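Local structure of gluconate kinase (3LL3) at residues A[48-53]-A[158-163]; A[82-87]-A[94-99]; A[187-192]-A[202-207]. The protein binds ATP and D-xylulose and, as a member of the FGGY carbohydrate kinase family, probably transfers phosphate from ATP to gluconate or a related sugar substrate. All coordinates share one frame; numbering follows the deposited sequence.

Contact 1: residues A[48-53]-A[158-163]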
loop_
_atom_site.group_PDB
_atom_site.type_symbol
_atom_site.label_atom_id
_atom_site.label_comp_id
_atom_site.label_asym_id
_atom_site.label_seq_id
_atom_site.Cartn_x
_atom_site.Cartn_y
_atom_site.Cartn_z
ATOM N N ASP A 48 -29.978 24.715 2.040
ATOM C CA ASP A 48 -31.132 25.565 2.326
ATOM C C ASP A 48 -32.362 25.094 1.542
ATOM O O ASP A 48 -32.389 25.171 0.310
ATOM C CB ASP A 48 -30.795 27.022 1.989
ATOM C CG ASP A 48 -31.905 28.001 2.379
ATOM O OD1 ASP A 48 -33.058 27.574 2.609
ATOM O OD2 ASP A 48 -31.616 29.215 2.442
ATOM N N PRO A 49 -33.380 24.588 2.259
ATOM C CA PRO A 49 -34.595 24.080 1.616
ATOM C C PRO A 49 -35.262 25.140 0.740
ATOM O O PRO A 49 -35.821 24.778 -0.290
ATOM C CB PRO A 49 -35.486 23.706 2.803
ATOM C CG PRO A 49 -34.542 23.402 3.880
ATOM C CD PRO A 49 -33.418 24.386 3.716
ATOM N N LYS A 50 -35.188 26.412 1.133
ATOM C CA LYS A 50 -35.740 27.505 0.320
ATOM C C LYS A 50 -35.051 27.638 -1.054
ATOM O O LYS A 50 -35.721 27.827 -2.078
ATOM C CB LYS A 50 -35.675 28.836 1.080
ATOM C CG LYS A 50 -36.636 28.923 2.245
ATOM C CD LYS A 50 -36.385 30.160 3.091
ATOM C CE LYS A 50 -37.611 30.507 3.912
ATOM N NZ LYS A 50 -38.790 30.757 3.033
ATOM N N LEU A 51 -33.723 27.543 -1.067
ATOM C CA LEU A 51 -32.951 27.535 -2.313
ATOM C C LEU A 51 -33.309 26.349 -3.195
ATOM O O LEU A 51 -33.483 26.490 -4.408
ATOM C CB LEU A 51 -31.448 27.519 -2.027
ATOM C CG LEU A 51 -30.812 28.882 -1.771
ATOM C CD1 LEU A 51 -31.715 29.725 -0.878
ATOM C CD2 LEU A 51 -29.430 28.739 -1.161
ATOM N N ILE A 52 -33.410 25.175 -2.587
ATOM C CA ILE A 52 -33.759 23.983 -3.340
ATOM C C ILE A 52 -35.133 24.154 -3.964
ATOM O O ILE A 52 -35.323 23.868 -5.157
ATOM C CB ILE A 52 -33.728 22.719 -2.463
ATOM C CG1 ILE A 52 -32.290 22.421 -2.032
ATOM C CG2 ILE A 52 -34.331 21.546 -3.212
ATOM C CD1 ILE A 52 -32.127 21.151 -1.210
ATOM N N PHE A 53 -36.089 24.638 -3.173
ATOM C CA PHE A 53 -37.436 24.835 -3.686
ATOM C C PHE A 53 -37.487 25.897 -4.790
ATOM O O PHE A 53 -38.231 25.748 -5.749
ATOM C CB PHE A 53 -38.428 25.180 -2.575
ATOM C CG PHE A 53 -39.821 25.400 -3.078
ATOM C CD1 PHE A 53 -40.352 26.674 -3.158
ATOM C CD2 PHE A 53 -40.588 24.332 -3.512
ATOM C CE1 PHE A 53 -41.634 26.874 -3.646
ATOM C CE2 PHE A 53 -41.863 24.525 -4.000
ATOM C CZ PHE A 53 -42.390 25.794 -4.062
ATOM N N LYS A 158 -37.852 15.951 0.089
ATOM C CA LYS A 158 -38.945 15.672 -0.833
ATOM C C LYS A 158 -40.297 16.083 -0.217
ATOM O O LYS A 158 -41.115 16.704 -0.890
ATOM C CB LYS A 158 -38.964 14.230 -1.357
ATOM C CG LYS A 158 -40.183 13.943 -2.267
ATOM C CD LYS A 158 -39.996 12.678 -3.146
ATOM C CE LYS A 158 -40.200 11.382 -2.348
ATOM N NZ LYS A 158 -41.660 11.095 -2.116
ATOM N N GLU A 159 -40.516 15.740 1.052
ATOM C CA GLU A 159 -41.729 16.137 1.777
ATOM C C GLU A 159 -41.869 17.663 1.818
ATOM O O GLU A 159 -42.946 18.204 1.602
ATOM C CB GLU A 159 -41.715 15.597 3.210
ATOM C CG GLU A 159 -41.832 14.087 3.318
ATOM C CD GLU A 159 -40.571 13.410 2.845
ATOM O OE1 GLU A 159 -39.488 13.804 3.346
ATOM O OE2 GLU A 159 -40.659 12.521 1.955
ATOM N N TYR A 160 -40.765 18.340 2.097
ATOM C CA TYR A 160 -40.749 19.788 2.137
ATOM C C TYR A 160 -41.265 20.390 0.841
ATOM O O TYR A 160 -42.181 21.225 0.860
ATOM C CB TYR A 160 -39.338 20.316 2.405
ATOM C CG TYR A 160 -39.311 21.836 2.394
ATOM C CD1 TYR A 160 -39.910 22.562 3.407
ATOM C CD2 TYR A 160 -38.707 22.538 1.356
ATOM C CE1 TYR A 160 -39.908 23.947 3.395
ATOM C CE2 TYR A 160 -38.695 23.927 1.338
ATOM C CZ TYR A 160 -39.296 24.624 2.359
ATOM O OH TYR A 160 -39.279 26.007 2.341
ATOM N N ILE A 161 -40.655 19.969 -0.280
ATOM C CA ILE A 161 -41.041 20.454 -1.597
ATOM C C ILE A 161 -42.517 20.217 -1.841
ATOM O O ILE A 161 -43.255 21.142 -2.187
ATOM C CB ILE A 161 -40.211 19.798 -2.729
ATOM C CG1 ILE A 161 -38.743 20.205 -2.601
ATOM C CG2 ILE A 161 -40.753 20.198 -4.086
ATOM C CD1 ILE A 161 -37.765 19.290 -3.345
ATOM N N ILE A 162 -42.959 18.982 -1.663
ATOM C CA ILE A 162 -44.353 18.682 -1.924
ATOM C C ILE A 162 -45.276 19.479 -0.990
ATOM O O ILE A 162 -46.389 19.841 -1.362
ATOM C CB ILE A 162 -44.606 17.181 -1.846
ATOM C CG1 ILE A 162 -43.879 16.510 -3.025
ATOM C CG2 ILE A 162 -46.107 16.874 -1.876
ATOM C CD1 ILE A 162 -43.876 15.015 -2.994
ATOM N N PHE A 163 -44.794 19.769 0.211
ATOM C CA PHE A 163 -45.602 20.506 1.170
ATOM C C PHE A 163 -45.778 21.933 0.678
ATOM O O PHE A 163 -46.880 22.486 0.721
ATOM C CB PHE A 163 -44.950 20.498 2.548
ATOM C CG PHE A 163 -45.660 21.354 3.557
ATOM C CD1 PHE A 163 -46.978 21.095 3.898
ATOM C CD2 PHE A 163 -45.006 22.414 4.169
ATOM C CE1 PHE A 163 -47.642 21.881 4.838
ATOM C CE2 PHE A 163 -45.667 23.210 5.123
ATOM C CZ PHE A 163 -46.981 22.940 5.450
#
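Tyr160 lies against Pro49 and Phe53 where two helices of the actin-like N-terminal domain of this FGGY kinase pack together: the first turn of helix 49-65 and the middle of helix 157-166. The two short axes approach to 10.2 Å and cross at -62°; a few side chains, most of them buried and apolar, make the contact. Tyr160 CG is anti to its backbone N (chi1 178°), and the ring beyond it extends to the first turn of helix 49-65. Its CB lies against Ile84 CD1. Farther out, CD2 and CE2 pass beneath Pro49, whose CB sits over one ring face, displaced toward the rim, in a CH-pi contact; the closest pair is Pro49 CB to Tyr160 CE2, 3.5 Å. Tyr160 CE2 also comes within 3.4 Å of Pro49 O, the carbonyl that accepts the helical bond from Phe53 N, and Phe53 CB closes in obliquely at 4.1 Å from the same CE2. Tyr160 CZ, too, lies under Pro49 CB. At the tip, Tyr160 OH has the aliphatic Lys50 CG as a neighbour at 3.9 Å, while its hydrogen bond is to Arg164 NH1, one turn further along the same helix. Ile161 adds a second row of contacts through both of its branches. Ile161 CD1 reaches Ile52 CG2 at 4.1 Å, those two side chains crossing at about a right angle, and Ile161 CG2 meets Phe53 CD2 at 4.2 Å. The Phe53 ring also stacks edge-to-face with Tyr221. The start of helix 49-65 is fixed by its N-cap residue, Asp48: Lys50 N donates to Asp48 OD1 over 2.8 Å, bent to 137° at the hydrogen and arriving from above the carboxylate plane.

Contact 2: residues A[82-87]-A[94-99]. With XUL (D-xylulose), chain E.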
loop_
_atom_site.group_PDB
_atom_site.type_symbol
_atom_site.label_atom_id
_atom_site.label_comp_id
_atom_site.label_asym_id
_atom_site.label_seq_id
_atom_site.Cartn_x
_atom_site.Cartn_y
_atom_site.Cartn_z
ATOM N N SER A 82 -32.290 12.827 4.331
ATOM C CA SER A 82 -32.257 14.233 4.718
ATOM C C SER A 82 -33.268 14.487 5.842
ATOM O O SER A 82 -34.259 13.777 5.973
ATOM C CB SER A 82 -32.534 15.164 3.535
ATOM O OG SER A 82 -33.914 15.168 3.172
ATOM N N LEU A 83 -33.001 15.507 6.646
ATOM C CA LEU A 83 -33.817 15.790 7.810
ATOM C C LEU A 83 -34.009 17.291 7.958
ATOM O O LEU A 83 -33.048 18.056 7.939
ATOM C CB LEU A 83 -33.155 15.221 9.063
ATOM C CG LEU A 83 -33.938 15.459 10.356
ATOM C CD1 LEU A 83 -35.329 14.847 10.217
ATOM C CD2 LEU A 83 -33.196 14.874 11.553
ATOM N N ILE A 84 -35.265 17.694 8.103
ATOM C CA ILE A 84 -35.635 19.099 8.232
ATOM C C ILE A 84 -36.689 19.237 9.315
ATOM O O ILE A 84 -37.661 18.475 9.318
ATOM C CB ILE A 84 -36.316 19.606 6.954
ATOM C CG1 ILE A 84 -35.392 19.476 5.741
ATOM C CG2 ILE A 84 -36.827 21.041 7.142
ATOM C CD1 ILE A 84 -36.105 19.732 4.432
ATOM N N GLY A 85 -36.524 20.222 10.200
ATOM C CA GLY A 85 -37.511 20.488 11.240
ATOM C C GLY A 85 -38.402 21.698 10.955
ATOM O O GLY A 85 -37.916 22.768 10.588
ATOM N N LEU A 86 -39.709 21.526 11.124
ATOM C CA LEU A 86 -40.660 22.628 11.016
ATOM C C LEU A 86 -41.244 22.966 12.393
ATOM O O LEU A 86 -41.524 22.068 13.175
ATOM C CB LEU A 86 -41.809 22.248 10.079
ATOM C CG LEU A 86 -41.462 21.883 8.630
ATOM C CD1 LEU A 86 -42.740 21.619 7.872
ATOM C CD2 LEU A 86 -40.646 22.986 7.972
ATOM N N GLY A 87 -41.451 24.251 12.669
ATOM C CA GLY A 87 -42.135 24.677 13.883
ATOM C C GLY A 87 -43.652 24.634 13.765
ATOM O O GLY A 87 -44.200 24.191 12.759
ATOM N N THR A 94 -34.638 24.395 10.856
ATOM C CA THR A 94 -33.297 23.926 10.520
ATOM C C THR A 94 -33.140 23.987 9.007
ATOM O O THR A 94 -34.118 24.134 8.278
ATOM C CB THR A 94 -33.097 22.437 10.892
ATOM O OG1 THR A 94 -33.932 21.634 10.058
ATOM C CG2 THR A 94 -33.454 22.151 12.346
ATOM N N ASN A 95 -31.909 23.870 8.535
ATOM C CA ASN A 95 -31.674 23.588 7.120
ATOM C C ASN A 95 -31.943 22.114 6.842
ATOM O O ASN A 95 -32.315 21.357 7.741
ATOM C CB ASN A 95 -30.233 23.915 6.738
ATOM C CG ASN A 95 -29.978 25.403 6.646
ATOM O OD1 ASN A 95 -30.786 26.150 6.106
ATOM N ND2 ASN A 95 -28.838 25.838 7.165
ATOM N N SER A 96 -31.739 21.696 5.600
ATOM C CA SER A 96 -31.827 20.286 5.282
ATOM C C SER A 96 -30.502 19.649 5.652
ATOM O O SER A 96 -29.473 19.945 5.045
ATOM C CB SER A 96 -32.128 20.080 3.800
ATOM O OG SER A 96 -32.189 18.700 3.491
ATOM N N ILE A 97 -30.523 18.789 6.662
ATOM C CA ILE A 97 -29.320 18.095 7.099
ATOM C C ILE A 97 -29.153 16.851 6.238
ATOM O O ILE A 97 -29.882 15.875 6.413
ATOM C CB ILE A 97 -29.428 17.697 8.582
ATOM C CG1 ILE A 97 -29.781 18.918 9.431
ATOM C CG2 ILE A 97 -28.132 17.067 9.073
ATOM C CD1 ILE A 97 -29.815 18.625 10.891
ATOM N N THR A 98 -28.216 16.888 5.291
ATOM C CA THR A 98 -28.108 15.814 4.294
ATOM C C THR A 98 -27.507 14.526 4.822
ATOM O O THR A 98 -26.939 14.487 5.908
ATOM C CB THR A 98 -27.270 16.241 3.079
ATOM O OG1 THR A 98 -25.883 16.277 3.442
ATOM C CG2 THR A 98 -27.730 17.612 2.581
ATOM N N TRP A 99 -27.605 13.471 4.019
ATOM C CA TRP A 99 -27.065 12.185 4.409
ATOM C C TRP A 99 -25.591 12.320 4.802
ATOM O O TRP A 99 -25.126 11.583 5.652
ATOM C CB TRP A 99 -27.214 11.163 3.280
ATOM C CG TRP A 99 -26.314 11.460 2.139
ATOM C CD1 TRP A 99 -26.588 12.259 1.063
ATOM C CD2 TRP A 99 -24.974 10.996 1.966
ATOM N NE1 TRP A 99 -25.499 12.310 0.230
ATOM C CE2 TRP A 99 -24.496 11.543 0.760
ATOM C CE3 TRP A 99 -24.136 10.161 2.710
ATOM C CZ2 TRP A 99 -23.209 11.285 0.276
ATOM C CZ3 TRP A 99 -22.869 9.907 2.235
ATOM C CH2 TRP A 99 -22.415 10.465 1.026
HETATM C C1 XUL E . -28.883 5.246 -0.811
HETATM C C2 XUL E . -28.043 5.786 0.359
HETATM C C3 XUL E . -27.301 7.146 0.229
HETATM C C4 XUL E . -27.729 8.031 -0.959
HETATM C C5 XUL E . -29.125 8.660 -0.794
HETATM O O1 XUL E . -28.303 4.064 -1.310
HETATM O O2 XUL E . -27.926 5.119 1.359
HETATM O O3 XUL E . -25.924 6.910 0.070
HETATM O O4 XUL E . -26.777 9.063 -1.078
HETATM O O5 XUL E . -29.255 9.825 -1.573
#
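A lone antiparallel beta bridge between Leu83 and Ile97 ties segment 82-87, which leaves the pocket residues Gln79 to His81, to segment 94-99, which ends at Trp99 of the D-xylulose pocket. It is a hydrogen-bonded pair: Ile97 N donates almost straight to Leu83 O (2.9 Å), and Leu83 N returns a more bent bond to Ile97 O (3.1 Å). Beyond the bridge a side chain takes over from the backbone. Thr94 OG1, set between its own backbone N and carbonyl carbon (chi1 67°), accepts a nearly straight bond from Gly85 N at 3.0 Å. The same Thr94 OG1 donates to Asn95 O at 2.8 Å. An alanine here would probably leave Gly85 N without this acceptor and Asn95 O without this donor. Alongside, Ile84 CG1 lies 3.7 Å from Ser96 CA, and Ser82 CB is 3.6 Å from Ser96 OG. At the pocket end, XUL O4 stands over one face of the Trp99 indole, 3.7 Å from NE1. The bridge joins two small antiparallel sheets, since strand 84-86 pairs with 153-155 and strand 96-97 with 46-47; Pro49 of helix 49-65 covers Ile84 and Ser96, and Leu83 packs on helix 133-143.

Contact 3: residues A[187-192]-A[202-207]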
loop_
_atom_site.group_PDB
_atom_site.type_symbol
_atom_site.label_atom_id
_atom_site.label_comp_id
_atom_site.label_asym_id
_atom_site.label_seq_id
_atom_site.Cartn_x
_atom_site.Cartn_y
_atom_site.Cartn_z
ATOM N N LEU A 187 -44.173 -1.995 8.219
ATOM C CA LEU A 187 -44.129 -0.882 7.270
ATOM C C LEU A 187 -44.879 0.350 7.791
ATOM O O LEU A 187 -45.441 1.131 7.022
ATOM C CB LEU A 187 -44.634 -1.296 5.881
ATOM C CG LEU A 187 -43.884 -2.492 5.284
ATOM C CD1 LEU A 187 -44.234 -2.716 3.830
ATOM C CD2 LEU A 187 -42.362 -2.322 5.459
ATOM N N THR A 188 -44.888 0.520 9.108
ATOM C CA THR A 188 -45.198 1.825 9.671
ATOM C C THR A 188 -44.117 2.152 10.709
ATOM O O THR A 188 -43.219 1.344 10.924
ATOM C CB THR A 188 -46.615 1.878 10.262
ATOM O OG1 THR A 188 -46.928 3.235 10.630
ATOM C CG2 THR A 188 -46.729 0.942 11.450
ATOM N N TRP A 189 -44.174 3.333 11.317
ATOM C CA TRP A 189 -43.150 3.732 12.286
ATOM C C TRP A 189 -43.053 2.714 13.413
ATOM O O TRP A 189 -44.066 2.186 13.852
ATOM C CB TRP A 189 -43.456 5.115 12.866
ATOM C CG TRP A 189 -43.720 6.153 11.817
ATOM C CD1 TRP A 189 -44.850 6.924 11.675
ATOM C CD2 TRP A 189 -42.845 6.524 10.743
ATOM N NE1 TRP A 189 -44.717 7.752 10.580
ATOM C CE2 TRP A 189 -43.500 7.527 9.994
ATOM C CE3 TRP A 189 -41.566 6.126 10.359
ATOM C CZ2 TRP A 189 -42.913 8.127 8.886
ATOM C CZ3 TRP A 189 -40.989 6.714 9.241
ATOM C CH2 TRP A 189 -41.656 7.705 8.524
ATOM N N ASP A 190 -41.829 2.419 13.850
ATOM C CA ASP A 190 -41.592 1.495 14.956
ATOM C C ASP A 190 -41.920 2.209 16.282
ATOM O O ASP A 190 -41.264 3.198 16.629
ATOM C CB ASP A 190 -40.133 1.033 14.938
ATOM C CG ASP A 190 -39.857 -0.078 15.925
ATOM O OD1 ASP A 190 -39.873 -1.249 15.511
ATOM O OD2 ASP A 190 -39.649 0.213 17.129
ATOM N N GLN A 191 -42.944 1.739 16.996
ATOM C CA GLN A 191 -43.389 2.430 18.220
ATOM C C GLN A 191 -42.311 2.549 19.295
ATOM O O GLN A 191 -42.164 3.594 19.939
ATOM C CB GLN A 191 -44.619 1.772 18.836
ATOM C CG GLN A 191 -45.204 2.618 19.994
ATOM C CD GLN A 191 -45.760 3.946 19.500
ATOM O OE1 GLN A 191 -45.339 5.017 19.938
ATOM N NE2 GLN A 191 -46.693 3.878 18.563
ATOM N N GLU A 192 -41.586 1.458 19.510
ATOM C CA GLU A 192 -40.457 1.442 20.424
ATOM C C GLU A 192 -39.421 2.522 20.083
ATOM O O GLU A 192 -38.944 3.236 20.961
ATOM C CB GLU A 192 -39.823 0.051 20.415
ATOM C CG GLU A 192 -38.783 -0.177 21.467
ATOM C CD GLU A 192 -38.313 -1.632 21.525
ATOM O OE1 GLU A 192 -38.899 -2.497 20.822
ATOM O OE2 GLU A 192 -37.360 -1.902 22.288
ATOM N N GLU A 202 -47.678 11.779 14.875
ATOM C CA GLU A 202 -48.201 13.024 14.330
ATOM C C GLU A 202 -47.111 14.032 13.957
ATOM O O GLU A 202 -47.390 15.010 13.279
ATOM C CB GLU A 202 -49.191 13.675 15.316
ATOM C CG GLU A 202 -50.513 12.917 15.474
ATOM C CD GLU A 202 -50.381 11.649 16.309
ATOM O OE1 GLU A 202 -49.403 11.535 17.085
ATOM O OE2 GLU A 202 -51.258 10.763 16.190
ATOM N N GLN A 203 -45.880 13.813 14.404
ATOM C CA GLN A 203 -44.795 14.733 14.071
ATOM C C GLN A 203 -44.051 14.302 12.809
ATOM O O GLN A 203 -43.071 14.930 12.413
ATOM C CB GLN A 203 -43.805 14.836 15.217
ATOM C CG GLN A 203 -44.318 15.597 16.416
ATOM C CD GLN A 203 -43.414 15.406 17.599
ATOM O OE1 GLN A 203 -43.396 14.337 18.205
ATOM N NE2 GLN A 203 -42.626 16.428 17.918
ATOM N N LEU A 204 -44.523 13.224 12.193
ATOM C CA LEU A 204 -43.917 12.695 10.970
ATOM C C LEU A 204 -44.925 12.678 9.829
ATOM O O LEU A 204 -46.128 12.558 10.060
ATOM C CB LEU A 204 -43.407 11.277 11.213
ATOM C CG LEU A 204 -42.347 11.188 12.305
ATOM C CD1 LEU A 204 -42.108 9.737 12.663
ATOM C CD2 LEU A 204 -41.057 11.895 11.855
ATOM N N PRO A 205 -44.438 12.755 8.582
ATOM C CA PRO A 205 -45.400 12.714 7.475
ATOM C C PRO A 205 -46.180 11.408 7.504
ATOM O O PRO A 205 -45.677 10.419 8.025
ATOM C CB PRO A 205 -44.497 12.731 6.229
ATOM C CG PRO A 205 -43.142 13.201 6.710
ATOM C CD PRO A 205 -43.038 12.737 8.123
ATOM N N LYS A 206 -47.381 11.390 6.940
ATOM C CA LYS A 206 -48.063 10.127 6.693
ATOM C C LYS A 206 -47.356 9.373 5.564
ATOM O O LYS A 206 -46.729 9.988 4.703
ATOM C CB LYS A 206 -49.528 10.372 6.328
ATOM C CG LYS A 206 -50.401 10.623 7.547
ATOM C CD LYS A 206 -51.755 11.206 7.170
ATOM C CE LYS A 206 -52.737 11.112 8.338
ATOM N NZ LYS A 206 -53.138 9.695 8.589
ATOM N N ILE A 207 -47.460 8.047 5.577
ATOM C CA ILE A 207 -46.791 7.205 4.582
ATOM C C ILE A 207 -47.783 6.723 3.524
ATOM O O ILE A 207 -48.844 6.197 3.859
ATOM C CB ILE A 207 -46.126 5.978 5.247
ATOM C CG1 ILE A 207 -45.224 6.423 6.391
ATOM C CG2 ILE A 207 -45.303 5.192 4.214
ATOM C CD1 ILE A 207 -44.759 5.293 7.296
HETATM O O HOH W 1 -46.956 9.770 10.571
#
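Trp189 is sandwiched between Leu204 and Ile207, and these three apolar side chains carry most of the contact between the loop entering helix 191-197 and the segment that follows that helix. The first kind of interaction is CH-pi. Leu204 CD1 stands over the centre of the five-membered ring, 3.7 Å from the centroid and only 9° off the normal. On the opposite face Ile207 CD1 lies over the six-membered ring, 3.9 Å from its centroid and displaced toward the rim. Both methyls come within 3.7 Å of Trp189 CE2, from opposite faces. Trp189 CG is anti to its carbonyl carbon (chi1 -51°), and the indole beyond it lies between the two aliphatic chains. Ile207 CD1 also rests on the backbone beside the ring, 4.2 Å from Thr188 CA.

The second kind is polar and runs around the indole edge. Trp189 NE1 donates to a water at 3.0 Å in the ring plane, and this water is hydrogen-bonded to Pro205 O at 2.9 Å, so that it bridges the two segments. Pro205 O itself lies near the plane, 3.7 Å from Trp189 CZ2.

Asp190, the N-cap of helix 191-197, accepts from Leu193 N. From that helix Leu194 touches both Trp189 and Leu204; Leu204 further packs on Trp154 of strand 153-155, and strand 206-208 runs parallel to strand 170-172.

How the contacts relate
Contacts 1 and 2 are direct neighbours, their centres 10 Å apart, and contact 2 is nested along the chain within the loop that contact 1 closes. They meet at Pro49, whose CD lies 3.7 Å from Ser96 N. Contact 3 follows later in the chain. It touches contact 1 where Glu159 CG meets Pro205 CG, at 3.7 Å, and stays about 7 Å from contact 2 at the nearest atoms, although strand 153-155 borders both. Contact 2 alone reaches the D-xylulose, through Trp99; the Ile52 side chain of contact 1 is about 12 Å from that sugar.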